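Local coordinates for protein enterotoxin SEN variant (Staphylococcus aureus, PDB 6KRY) that probably acts as a superantigen toxin, linking MHC class II molecules to T-cell receptors as related staphylococcal enterotoxins do, at residues G122-V125 against I130-E133; T151-K156 against Y218-F223; C175-S180 against N185-Y190. One frame throughout, in Å; residues are numbered along the deposited sequence.

Overall arrangement
From the N terminus, the chain passes through the OB-fold part before it reaches the beta-grasp region, where all three contacts lie. Contact 1 is made first and closes the hairpin of strands 114-127 and 130-139. The helix 146-161 follows, and contact 2 joins it to the last strand, 218-225, closing a loop of about 60 residues. Contact 3, the hairpin of strands 173-180 and 188-191, is nested inside that loop. Strand 218-225 lies between strands 114-127 and 173-180, so 122-125 and 175-180 are bonded to its two edges. The two hairpins thus form the flanks of one mixed sheet, and contact 2 packs the helix on its middle.

Contact 1: G122-V125 against I130-E133; sequences GVNV and IQQE
Val125 and Gln132 face each other near the turn of a hairpin, where Gln132 N donates to Val125 O at 2.7 Å in a nearly straight bond (170°). The same oxygen lies 3.6 Å from Gln131 CA, a CA-H...O contact beside the stronger bond. The Gln132 side chain starts against this carbonyl, with CB 3.4 Å from Val125 O and CG 3.7 Å from it. Beyond CG the chain folds over (chi2 -62°), and its amide turns back to its own segment, where NE2 donates to Ile130 O at 2.7 Å. That oxygen lies in the plane of the Gln132 amide, whereas NE2 stands above the plane of the Ile130 carbonyl. The amide is therefore held within 130-133 while CB and CG rest against the Val125 carbonyl. A water accepts from Val125 N at 2.9 Å and donates to Gln132 O at 2.8 Å, with a further weak bond from Asn124 ND2. Tyr161 of helix 146-161 touches both Val125 and Gln132. The whole is a beta hairpin in which one direct backbone bond and one water bridge link Val125 and Gln132 near the turn, joining the outermost strand, 130-139, to its neighbour 114-127 in the beta-grasp sheet.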
ATOM      1  N   GLY A 122       1.572  -6.252  15.518  1.00 12.67           N
ATOM      2  CA  GLY A 122       0.648  -5.523  16.417  1.00 12.83           C
ATOM      3  C   GLY A 122       0.459  -4.098  15.922  1.00 12.47           C
ATOM      4  O   GLY A 122       1.412  -3.478  15.474  1.00 11.81           O
ATOM      5  N   VAL A 123      -0.786  -3.628  15.979  1.00 11.85           N
ATOM      6  CA  VAL A 123      -1.166  -2.254  15.669  1.00 12.15           C
ATOM      7  C   VAL A 123      -1.880  -1.668  16.891  1.00 13.03           C
ATOM      8  O   VAL A 123      -2.967  -2.091  17.235  1.00 12.39           O
ATOM      9  CB  VAL A 123      -2.085  -2.203  14.427  1.00 12.33           C
ATOM     10  CG1 VAL A 123      -2.375  -0.765  14.028  1.00 12.07           C
ATOM     11  CG2 VAL A 123      -1.555  -3.015  13.248  1.00 12.20           C
ATOM     12  N   ASN A 124      -1.256  -0.688  17.531  1.00 13.96           N
ATOM     13  CA  ASN A 124      -1.891   0.068  18.609  1.00 15.80           C
ATOM     14  C   ASN A 124      -2.580   1.299  18.019  1.00 15.04           C
ATOM     15  O   ASN A 124      -2.100   1.874  17.024  1.00 14.85           O
ATOM     16  CB  ASN A 124      -0.871   0.486  19.657  1.00 18.65           C
ATOM     17  CG  ASN A 124      -0.401  -0.703  20.458  1.00 21.53           C
ATOM     18  OD1 ASN A 124       0.777  -1.022  20.429  1.00 29.77           O
ATOM     19  ND2 ASN A 124      -1.320  -1.334  21.173  1.00 25.91           N
ATOM     20  N   VAL A 125      -3.765   1.608  18.532  1.00 14.07           N
ATOM     21  CA  VAL A 125      -4.527   2.719  18.015  1.00 15.00           C
ATOM     22  C   VAL A 125      -4.859   3.665  19.182  1.00 14.53           C
ATOM     23  O   VAL A 125      -5.376   3.232  20.244  1.00 15.65           O
ATOM     24  CB  VAL A 125      -5.803   2.241  17.296  1.00 15.56           C
ATOM     25  CG1 VAL A 125      -6.596   3.413  16.748  1.00 16.05           C
ATOM     26  CG2 VAL A 125      -5.517   1.273  16.167  1.00 16.31           C
ATOM     27  N   ILE A 130      -6.242   8.753  23.700  1.00 25.07           N
ATOM     28  CA  ILE A 130      -6.784   7.620  24.473  1.00 25.11           C
ATOM     29  C   ILE A 130      -6.609   6.294  23.687  1.00 22.59           C
ATOM     30  O   ILE A 130      -7.146   6.112  22.572  1.00 18.05           O
ATOM     31  CB  ILE A 130      -8.260   7.850  24.813  1.00 25.26           C
ATOM     32  CG1 ILE A 130      -8.493   9.044  25.746  1.00 30.16           C
ATOM     33  CG2 ILE A 130      -8.887   6.575  25.367  1.00 25.87           C
ATOM     34  CD1 ILE A 130      -9.980   9.345  25.933  1.00 31.36           C
ATOM     35  N   GLN A 131      -5.951   5.313  24.320  1.00 23.42           N
ATOM     36  CA  GLN A 131      -5.773   3.985  23.737  1.00 24.65           C
ATOM     37  C   GLN A 131      -7.128   3.331  23.430  1.00 23.17           C
ATOM     38  O   GLN A 131      -8.027   3.234  24.309  1.00 24.91           O
ATOM     39  CB  GLN A 131      -4.925   3.099  24.649  1.00 27.72           C
ATOM     40  CG  GLN A 131      -4.609   1.756  24.000  1.00 33.11           C
ATOM     41  CD  GLN A 131      -3.792   0.845  24.882  1.00 36.17           C
ATOM     42  OE1 GLN A 131      -3.683   1.064  26.090  1.00 34.41           O
ATOM     43  NE2 GLN A 131      -3.227  -0.188  24.272  1.00 35.53           N
ATOM     44  N   GLN A 132      -7.264   2.881  22.176  1.00 18.57           N
ATOM     45  CA  GLN A 132      -8.386   2.144  21.658  1.00 19.59           C
ATOM     46  C   GLN A 132      -8.032   0.638  21.623  1.00 18.84           C
ATOM     47  O   GLN A 132      -6.950   0.279  21.943  1.00 20.17           O
ATOM     48  CB  GLN A 132      -8.770   2.672  20.268  1.00 19.30           C
ATOM     49  CG  GLN A 132      -8.953   4.183  20.188  1.00 20.83           C
ATOM     50  CD  GLN A 132     -10.069   4.684  21.083  1.00 21.67           C
ATOM     51  OE1 GLN A 132     -11.217   4.279  20.917  1.00 24.65           O
ATOM     52  NE2 GLN A 132      -9.729   5.535  22.039  1.00 19.20           N
ATOM     53  N   GLU A 133      -9.003  -0.201  21.264  1.00 22.52           N
ATOM     54  CA  GLU A 133      -8.837  -1.647  20.975  1.00 22.13           C
ATOM     55  C   GLU A 133      -7.696  -1.759  19.952  1.00 22.38           C
ATOM     56  O   GLU A 133      -7.677  -1.027  18.952  1.00 21.08           O
ATOM     57  CB  GLU A 133     -10.184  -2.193  20.473  1.00 28.12           C
ATOM     58  CG  GLU A 133     -10.352  -3.702  20.534  1.00 38.36           C
ATOM     59  CD  GLU A 133     -11.385  -4.337  19.591  1.00 45.21           C
ATOM     60  OE1 GLU A 133     -12.334  -3.629  19.153  1.00 49.14           O
ATOM     61  OE2 GLU A 133     -11.273  -5.567  19.311  1.00 43.63           O
TER
HETATM   62  O   HOH W   1      -4.372   0.014  20.828  1.00 16.08           O

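Contact 2: T151-K156 against Y218-F223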
ATOM      1  N   THR A 151      -1.491  -0.765   3.729  1.00  9.95           N
ATOM      2  CA  THR A 151      -2.757  -1.013   3.118  1.00 10.62           C
ATOM      3  C   THR A 151      -3.644  -1.852   4.042  1.00 10.55           C
ATOM      4  O   THR A 151      -4.808  -1.532   4.213  1.00  9.45           O
ATOM      5  CB  THR A 151      -2.601  -1.724   1.772  1.00 10.76           C
ATOM      6  OG1 THR A 151      -1.852  -0.880   0.909  1.00 11.73           O
ATOM      7  CG2 THR A 151      -3.944  -2.026   1.159  1.00 11.89           C
ATOM      8  N   LYS A 152      -3.081  -2.921   4.631  1.00  9.80           N
ATOM      9  CA  LYS A 152      -3.832  -3.781   5.541  1.00 10.89           C
ATOM     10  C   LYS A 152      -4.339  -3.006   6.771  1.00 11.00           C
ATOM     11  O   LYS A 152      -5.519  -3.128   7.168  1.00 11.72           O
ATOM     12  CB  LYS A 152      -2.961  -4.965   5.943  1.00 11.47           C
ATOM     13  CG  LYS A 152      -2.828  -6.006   4.855  1.00 11.64           C
ATOM     14  CD  LYS A 152      -1.951  -7.158   5.234  1.00 11.50           C
ATOM     15  CE  LYS A 152      -2.085  -8.256   4.200  1.00 13.68           C
ATOM     16  NZ  LYS A 152      -1.013  -9.282   4.300  1.00 14.44           N
ATOM     17  N   VAL A 153      -3.505  -2.124   7.320  1.00 11.13           N
ATOM     18  CA  VAL A 153      -3.950  -1.233   8.410  1.00 10.79           C
ATOM     19  C   VAL A 153      -5.056  -0.262   7.941  1.00 10.26           C
ATOM     20  O   VAL A 153      -6.091  -0.115   8.626  1.00 10.39           O
ATOM     21  CB  VAL A 153      -2.765  -0.449   8.993  1.00 11.61           C
ATOM     22  CG1 VAL A 153      -3.183   0.584  10.020  1.00 11.81           C
ATOM     23  CG2 VAL A 153      -1.808  -1.404   9.658  1.00 12.10           C
ATOM     24  N   ARG A 154      -4.831   0.431   6.822  1.00  9.58           N
ATOM     25  CA  ARG A 154      -5.754   1.432   6.367  1.00 11.32           C
ATOM     26  C   ARG A 154      -7.128   0.805   6.082  1.00 12.64           C
ATOM     27  O   ARG A 154      -8.172   1.424   6.414  1.00 11.41           O
ATOM     28  CB  ARG A 154      -5.189   2.189   5.176  1.00 11.32           C
ATOM     29  CG  ARG A 154      -4.088   3.158   5.556  1.00 11.35           C
ATOM     30  CD  ARG A 154      -3.704   4.062   4.405  1.00 12.62           C
ATOM     31  NE  ARG A 154      -2.396   4.666   4.636  1.00 13.60           N
ATOM     32  CZ  ARG A 154      -1.999   5.815   4.148  1.00 13.17           C
ATOM     33  NH1 ARG A 154      -2.875   6.684   3.666  1.00 12.61           N
ATOM     34  NH2 ARG A 154      -0.704   6.081   4.150  1.00 13.80           N
ATOM     35  N   PHE A 155      -7.141  -0.413   5.525  1.00 12.66           N
ATOM     36  CA  PHE A 155      -8.380  -1.098   5.250  1.00 14.76           C
ATOM     37  C   PHE A 155      -9.174  -1.278   6.565  1.00 13.45           C
ATOM     38  O   PHE A 155     -10.379  -1.040   6.646  1.00 11.67           O
ATOM     39  CB  PHE A 155      -8.054  -2.433   4.582  1.00 18.05           C
ATOM     40  CG  PHE A 155      -9.278  -3.108   4.049  1.00 23.41           C
ATOM     41  CD1 PHE A 155      -9.799  -2.726   2.830  1.00 24.03           C
ATOM     42  CD2 PHE A 155      -9.962  -4.045   4.826  1.00 27.28           C
ATOM     43  CE1 PHE A 155     -10.970  -3.309   2.367  1.00 28.64           C
ATOM     44  CE2 PHE A 155     -11.112  -4.663   4.349  1.00 28.40           C
ATOM     45  CZ  PHE A 155     -11.626  -4.270   3.130  1.00 29.67           C
ATOM     46  N   LYS A 156      -8.475  -1.706   7.610  1.00 12.16           N
ATOM     47  CA  LYS A 156      -9.109  -1.923   8.917  1.00 14.59           C
ATOM     48  C   LYS A 156      -9.534  -0.591   9.546  1.00 13.28           C
ATOM     49  O   LYS A 156     -10.644  -0.450  10.109  1.00 13.68           O
ATOM     50  CB  LYS A 156      -8.137  -2.669   9.812  1.00 19.27           C
ATOM     51  CG  LYS A 156      -8.141  -4.170   9.621  1.00 25.92           C
ATOM     52  CD  LYS A 156      -8.508  -4.881  10.917  1.00 32.00           C
ATOM     53  CE  LYS A 156      -9.708  -4.240  11.589  1.00 34.89           C
ATOM     54  NZ  LYS A 156     -10.533  -5.247  12.300  1.00 35.03           N
ATOM     55  N   TYR A 218       8.971  -5.052  13.237  1.00 12.94           N
ATOM     56  CA  TYR A 218       8.211  -3.832  13.153  1.00 13.75           C
ATOM     57  C   TYR A 218       6.885  -3.996  13.892  1.00 12.44           C
ATOM     58  O   TYR A 218       6.285  -5.077  13.955  1.00 13.34           O
ATOM     59  CB  TYR A 218       8.028  -3.365  11.701  1.00 14.69           C
ATOM     60  CG  TYR A 218       9.176  -2.515  11.247  1.00 15.88           C
ATOM     61  CD1 TYR A 218      10.377  -3.078  10.838  1.00 16.92           C
ATOM     62  CD2 TYR A 218       9.098  -1.132  11.321  1.00 17.04           C
ATOM     63  CE1 TYR A 218      11.486  -2.288  10.563  1.00 18.82           C
ATOM     64  CE2 TYR A 218      10.188  -0.330  11.033  1.00 17.84           C
ATOM     65  CZ  TYR A 218      11.384  -0.906  10.647  1.00 19.23           C
ATOM     66  OH  TYR A 218      12.444  -0.114  10.298  1.00 21.76           O
ATOM     67  N   HIS A 219       6.421  -2.891  14.451  1.00 13.41           N
ATOM     68  CA  HIS A 219       5.053  -2.787  14.979  1.00 13.58           C
ATOM     69  C   HIS A 219       4.555  -1.398  14.587  1.00 13.40           C
ATOM     70  O   HIS A 219       5.344  -0.544  14.139  1.00 12.41           O
ATOM     71  CB  HIS A 219       4.977  -3.030  16.486  1.00 15.83           C
ATOM     72  CG  HIS A 219       5.709  -2.029  17.312  1.00 16.69           C
ATOM     73  ND1 HIS A 219       7.059  -2.167  17.592  1.00 18.71           N
ATOM     74  CD2 HIS A 219       5.317  -0.871  17.884  1.00 17.38           C
ATOM     75  CE1 HIS A 219       7.472  -1.137  18.306  1.00 18.88           C
ATOM     76  NE2 HIS A 219       6.404  -0.348  18.553  1.00 17.52           N
ATOM     77  N   ILE A 220       3.250  -1.220  14.671  1.00 12.81           N
ATOM     78  CA  ILE A 220       2.627  -0.011  14.096  1.00 12.25           C
ATOM     79  C   ILE A 220       1.836   0.697  15.181  1.00 12.79           C
ATOM     80  O   ILE A 220       1.170   0.042  15.977  1.00 13.74           O
ATOM     81  CB  ILE A 220       1.754  -0.422  12.914  1.00 12.41           C
ATOM     82  CG1 ILE A 220       2.636  -1.103  11.867  1.00 12.86           C
ATOM     83  CG2 ILE A 220       1.003   0.768  12.323  1.00 13.15           C
ATOM     84  CD1 ILE A 220       1.836  -1.775  10.776  1.00 14.78           C
ATOM     85  N   ASP A 221       1.919   2.031  15.198  1.00 12.64           N
ATOM     86  CA  ASP A 221       1.051   2.823  16.044  1.00 14.12           C
ATOM     87  C   ASP A 221       0.270   3.795  15.157  1.00 13.30           C
ATOM     88  O   ASP A 221       0.857   4.497  14.340  1.00 12.31           O
ATOM     89  CB  ASP A 221       1.826   3.585  17.109  1.00 16.14           C
ATOM     90  CG  ASP A 221       2.704   2.720  17.996  1.00 21.70           C
ATOM     91  OD1 ASP A 221       2.210   1.693  18.473  1.00 23.89           O
ATOM     92  OD2 ASP A 221       3.892   3.085  18.159  1.00 26.58           O
ATOM     93  N   VAL A 222      -1.047   3.858  15.369  1.00 12.59           N
ATOM     94  CA  VAL A 222      -1.931   4.760  14.655  1.00 11.82           C
ATOM     95  C   VAL A 222      -2.417   5.847  15.638  1.00 12.24           C
ATOM     96  O   VAL A 222      -2.899   5.508  16.754  1.00 11.51           O
ATOM     97  CB  VAL A 222      -3.125   3.978  14.069  1.00 12.16           C
ATOM     98  CG1 VAL A 222      -4.160   4.898  13.443  1.00 11.66           C
ATOM     99  CG2 VAL A 222      -2.661   2.930  13.055  1.00 12.40           C
ATOM    100  N   PHE A 223      -2.331   7.116  15.217  1.00 11.36           N
ATOM    101  CA  PHE A 223      -2.799   8.258  16.012  1.00 13.19           C
ATOM    102  C   PHE A 223      -3.898   8.939  15.215  1.00 12.72           C
ATOM    103  O   PHE A 223      -3.671   9.350  14.092  1.00 13.24           O
ATOM    104  CB  PHE A 223      -1.635   9.194  16.356  1.00 14.15           C
ATOM    105  CG  PHE A 223      -0.561   8.556  17.196  1.00 16.42           C
ATOM    106  CD1 PHE A 223      -0.700   8.459  18.572  1.00 18.55           C
ATOM    107  CD2 PHE A 223       0.557   7.984  16.608  1.00 17.16           C
ATOM    108  CE1 PHE A 223       0.268   7.834  19.342  1.00 19.44           C
ATOM    109  CE2 PHE A 223       1.528   7.364  17.379  1.00 18.22           C
ATOM    110  CZ  PHE A 223       1.380   7.297  18.739  1.00 20.25           C
TER
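Helix segment 151-156 lies over strand 218-223 with Val153 and Ile220 as the nearest backbone pair, their CA atoms 8.8 Å apart, a spacing that leaves side chains alone to bridge the gap. Val153 does so from the helix, its CB directed at the strand. With CG1 opposite the backbone N (chi1 174°), its two methyls are spread along the strand and each finds a different partner. CG2 meets CD1 of Ile220 at 3.8 Å, and CG1 meets CG2 of Val222 at 3.9 Å. Both are ordinary van der Waals distances, so the packing is close without strain. Ile220 reaches its methyl through an extended outer chain (chi2 169°), which carries CD1 out to the helix; the shorter Val222 uses the branch beside its own backbone N. The side chains meet flank to flank, running in opposing senses. Ile220 and Val222, two positions apart, both point to the helix from one face of the strand, and Val153 touches both. All three residues are buried, and the contact is wholly apolar. The helical turn that carries Val153 is closed by Phe155 N donating to Thr151 O at 2.9 Å. Around these methyls, Val153 also touches Val123, Ile137 and Ile176, so four strands of the mixed sheet contribute to the same apolar layer. Strand 218-225 runs between strands 114-127 and 173-180: Ile220 and Val222 bond through their backbones to 122-125, while Asp221 bonds to Phe177. Helix 146-161 therefore packs on the middle of the sheet, the helix-on-sheet architecture of the beta-grasp fold.

Contact 3: C175-S180 against N185-Y190; sequences CIFFHS and NQSFYY
Phe178, with CG anti to its carbonyl carbon (chi1 -63°), and Phe188, with CG held between its backbone N and carbonyl carbon (chi1 57°), bring their rings together on one face of an antiparallel beta hairpin. The two planes differ by 18°, but the rings are displaced so far that little of one lies over the other: Phe178 CB, rather than its ring, sits over a face of Phe188, 3.8 Å from the centroid. Phe178 CE1 also approaches Tyr190 CD2 at 4.0 Å, at a steep angle between the rings, completing an aromatic cluster. Arg211 adds a cation-pi contact to Phe188, and Phe206 meets Tyr190 edge-to-face. On the other face, Tyr189 CB stands almost exactly over the centre of the Phe177 ring at 3.5 Å, while the two rings lie side by side and oblique. Cys175 SG approaches the Tyr189 ring obliquely as well. Two hydrogen-bonded pairs hold the backbones, Ile176 with Tyr190 and Phe178 with Phe188; between them lies the non-hydrogen-bonded pair Phe177-Tyr189. The straightest of these bonds runs from Phe178 N to Phe188 O, 2.8 Å long. Toward the turn, direct pairing gives way to a water that accepts from Ser180 N and donates to Asn185 O, each at 2.7 Å.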
ATOM      1  N   CYS A 175      -2.264   9.724  11.640  1.00 12.42           N
ATOM      2  CA  CYS A 175      -1.059   9.241  11.047  1.00 13.38           C
ATOM      3  C   CYS A 175      -0.762   7.800  11.525  1.00 12.99           C
ATOM      4  O   CYS A 175      -1.292   7.312  12.518  1.00 13.72           O
ATOM      5  CB  CYS A 175       0.094  10.175  11.327  1.00 14.14           C
ATOM      6  SG  CYS A 175       0.504  10.285  13.087  1.00 20.16           S
ATOM      7  N   ILE A 176       0.090   7.149  10.744  1.00 12.69           N
ATOM      8  CA  ILE A 176       0.500   5.780  10.939  1.00 13.16           C
ATOM      9  C   ILE A 176       2.022   5.755  11.027  1.00 12.81           C
ATOM     10  O   ILE A 176       2.701   6.172  10.143  1.00 11.40           O
ATOM     11  CB  ILE A 176      -0.046   4.860   9.839  1.00 13.71           C
ATOM     12  CG1 ILE A 176       0.456   3.448  10.111  1.00 13.75           C
ATOM     13  CG2 ILE A 176       0.303   5.335   8.433  1.00 14.80           C
ATOM     14  CD1 ILE A 176      -0.129   2.372   9.244  1.00 14.25           C
ATOM     15  N   PHE A 177       2.517   5.262  12.171  1.00 15.30           N
ATOM     16  CA  PHE A 177       3.917   5.188  12.485  1.00 16.02           C
ATOM     17  C   PHE A 177       4.404   3.745  12.427  1.00 13.98           C
ATOM     18  O   PHE A 177       3.786   2.888  12.997  1.00 14.47           O
ATOM     19  CB  PHE A 177       4.166   5.617  13.931  1.00 19.92           C
ATOM     20  CG  PHE A 177       4.582   7.049  14.085  1.00 23.52           C
ATOM     21  CD1 PHE A 177       5.920   7.399  13.995  1.00 25.37           C
ATOM     22  CD2 PHE A 177       3.628   8.037  14.283  1.00 26.48           C
ATOM     23  CE1 PHE A 177       6.306   8.728  14.125  1.00 28.49           C
ATOM     24  CE2 PHE A 177       4.016   9.358  14.403  1.00 27.12           C
ATOM     25  CZ  PHE A 177       5.351   9.692  14.337  1.00 28.58           C
ATOM     26  N   PHE A 178       5.556   3.538  11.808  1.00 13.75           N
ATOM     27  CA  PHE A 178       6.190   2.243  11.696  1.00 14.72           C
ATOM     28  C   PHE A 178       7.419   2.270  12.595  1.00 16.28           C
ATOM     29  O   PHE A 178       8.321   3.070  12.339  1.00 18.63           O
ATOM     30  CB  PHE A 178       6.551   1.946  10.236  1.00 14.73           C
ATOM     31  CG  PHE A 178       5.342   1.852   9.337  1.00 15.51           C
ATOM     32  CD1 PHE A 178       4.794   2.983   8.761  1.00 16.76           C
ATOM     33  CD2 PHE A 178       4.730   0.628   9.109  1.00 18.00           C
ATOM     34  CE1 PHE A 178       3.672   2.892   7.948  1.00 17.35           C
ATOM     35  CE2 PHE A 178       3.598   0.542   8.309  1.00 17.53           C
ATOM     36  CZ  PHE A 178       3.081   1.674   7.727  1.00 18.37           C
ATOM     37  N   HIS A 179       7.418   1.457  13.652  1.00 15.98           N
ATOM     38  CA  HIS A 179       8.484   1.476  14.697  1.00 17.98           C
ATOM     39  C   HIS A 179       9.260   0.163  14.675  1.00 18.26           C
ATOM     40  O   HIS A 179       8.639  -0.889  14.675  1.00 17.66           O
ATOM     41  CB  HIS A 179       7.884   1.609  16.106  1.00 20.00           C
ATOM     42  CG  HIS A 179       7.457   2.998  16.418  1.00 23.90           C
ATOM     43  ND1 HIS A 179       6.130   3.373  16.423  1.00 25.20           N
ATOM     44  CD2 HIS A 179       8.180   4.114  16.677  1.00 25.34           C
ATOM     45  CE1 HIS A 179       6.046   4.667  16.714  1.00 25.59           C
ATOM     46  NE2 HIS A 179       7.289   5.150  16.838  1.00 26.88           N
ATOM     47  N   SER A 180      10.592   0.241  14.727  1.00 17.22           N
ATOM     48  CA  SER A 180      11.406  -0.973  14.868  1.00 18.94           C
ATOM     49  C   SER A 180      11.311  -1.485  16.322  1.00 19.87           C
ATOM     50  O   SER A 180      11.532  -0.744  17.280  1.00 19.81           O
ATOM     51  CB  SER A 180      12.838  -0.733  14.418  1.00 19.38           C
ATOM     52  OG  SER A 180      13.473   0.213  15.243  1.00 21.26           O
ATOM     53  N   ASN A 185      16.376   0.993  13.911  1.00 30.45           N
ATOM     54  CA  ASN A 185      16.021   1.791  12.717  1.00 33.40           C
ATOM     55  C   ASN A 185      15.152   2.971  13.155  1.00 33.83           C
ATOM     56  O   ASN A 185      14.342   2.833  14.063  1.00 32.36           O
ATOM     57  CB  ASN A 185      15.330   0.935  11.658  1.00 36.41           C
ATOM     58  CG  ASN A 185      16.002  -0.413  11.500  1.00 37.29           C
ATOM     59  OD1 ASN A 185      17.135  -0.590  11.934  1.00 44.93           O
ATOM     60  ND2 ASN A 185      15.317  -1.375  10.906  1.00 39.16           N
ATOM     61  N   GLN A 186      15.356   4.125  12.500  1.00 35.18           N
ATOM     62  CA  GLN A 186      14.603   5.327  12.769  1.00 36.34           C
ATOM     63  C   GLN A 186      13.155   5.020  12.361  1.00 32.15           C
ATOM     64  O   GLN A 186      12.897   4.448  11.329  1.00 28.04           O
ATOM     65  CB  GLN A 186      15.283   6.515  12.072  1.00 41.19           C
ATOM     66  CG  GLN A 186      14.379   7.683  11.698  1.00 44.69           C
ATOM     67  CD  GLN A 186      14.057   8.625  12.832  1.00 50.73           C
ATOM     68  OE1 GLN A 186      14.001   8.247  14.001  1.00 57.02           O
ATOM     69  NE2 GLN A 186      13.822   9.881  12.488  1.00 59.17           N
ATOM     70  N   SER A 187      12.214   5.346  13.238  1.00 34.28           N
ATOM     71  CA  SER A 187      10.820   5.145  12.931  1.00 29.83           C
ATOM     72  C   SER A 187      10.410   6.160  11.853  1.00 26.90           C
ATOM     73  O   SER A 187      11.103   7.152  11.619  1.00 24.47           O
ATOM     74  CB  SER A 187      10.028   5.286  14.175  1.00 32.94           C
ATOM     75  OG  SER A 187      10.028   6.640  14.573  1.00 38.92           O
ATOM     76  N   PHE A 188       9.291   5.910  11.176  1.00 22.36           N
ATOM     77  CA  PHE A 188       8.793   6.845  10.174  1.00 21.90           C
ATOM     78  C   PHE A 188       7.275   6.735  10.140  1.00 20.16           C
ATOM     79  O   PHE A 188       6.711   5.748  10.635  1.00 17.73           O
ATOM     80  CB  PHE A 188       9.372   6.543   8.792  1.00 22.03           C
ATOM     81  CG  PHE A 188       9.106   5.143   8.298  1.00 21.49           C
ATOM     82  CD1 PHE A 188       9.891   4.090   8.715  1.00 22.00           C
ATOM     83  CD2 PHE A 188       8.050   4.880   7.431  1.00 24.64           C
ATOM     84  CE1 PHE A 188       9.656   2.801   8.257  1.00 23.84           C
ATOM     85  CE2 PHE A 188       7.818   3.595   6.971  1.00 21.28           C
ATOM     86  CZ  PHE A 188       8.629   2.563   7.367  1.00 22.92           C
ATOM     87  N   TYR A 189       6.635   7.760   9.573  1.00 20.18           N
ATOM     88  CA  TYR A 189       5.221   7.802   9.553  1.00 19.72           C
ATOM     89  C   TYR A 189       4.717   8.281   8.189  1.00 17.42           C
ATOM     90  O   TYR A 189       5.466   8.863   7.420  1.00 15.80           O
ATOM     91  CB  TYR A 189       4.706   8.671  10.700  1.00 23.31           C
ATOM     92  CG  TYR A 189       4.780  10.167  10.495  1.00 27.04           C
ATOM     93  CD1 TYR A 189       5.870  10.903  10.943  1.00 32.53           C
ATOM     94  CD2 TYR A 189       3.736  10.860   9.899  1.00 28.65           C
ATOM     95  CE1 TYR A 189       5.922  12.283  10.784  1.00 34.32           C
ATOM     96  CE2 TYR A 189       3.777  12.231   9.727  1.00 30.51           C
ATOM     97  CZ  TYR A 189       4.862  12.949  10.195  1.00 35.68           C
ATOM     98  OH  TYR A 189       4.880  14.307  10.048  1.00 42.42           O
ATOM     99  N   TYR A 190       3.450   7.952   7.913  1.00 13.69           N
ATOM    100  CA  TYR A 190       2.678   8.554   6.854  1.00 13.98           C
ATOM    101  C   TYR A 190       1.493   9.311   7.467  1.00 13.59           C
ATOM    102  O   TYR A 190       0.910   8.875   8.474  1.00 13.86           O
ATOM    103  CB  TYR A 190       2.143   7.502   5.886  1.00 14.54           C
ATOM    104  CG  TYR A 190       3.178   6.716   5.122  1.00 15.59           C
ATOM    105  CD1 TYR A 190       4.278   7.336   4.545  1.00 17.88           C
ATOM    106  CD2 TYR A 190       3.014   5.363   4.900  1.00 15.83           C
ATOM    107  CE1 TYR A 190       5.236   6.618   3.848  1.00 18.44           C
ATOM    108  CE2 TYR A 190       3.943   4.632   4.183  1.00 16.73           C
ATOM    109  CZ  TYR A 190       5.055   5.265   3.638  1.00 19.41           C
ATOM    110  OH  TYR A 190       5.978   4.570   2.910  1.00 19.24           O
TER
HETATM  111  O   HOH W   2      11.896   2.573  15.096  1.00 30.24           O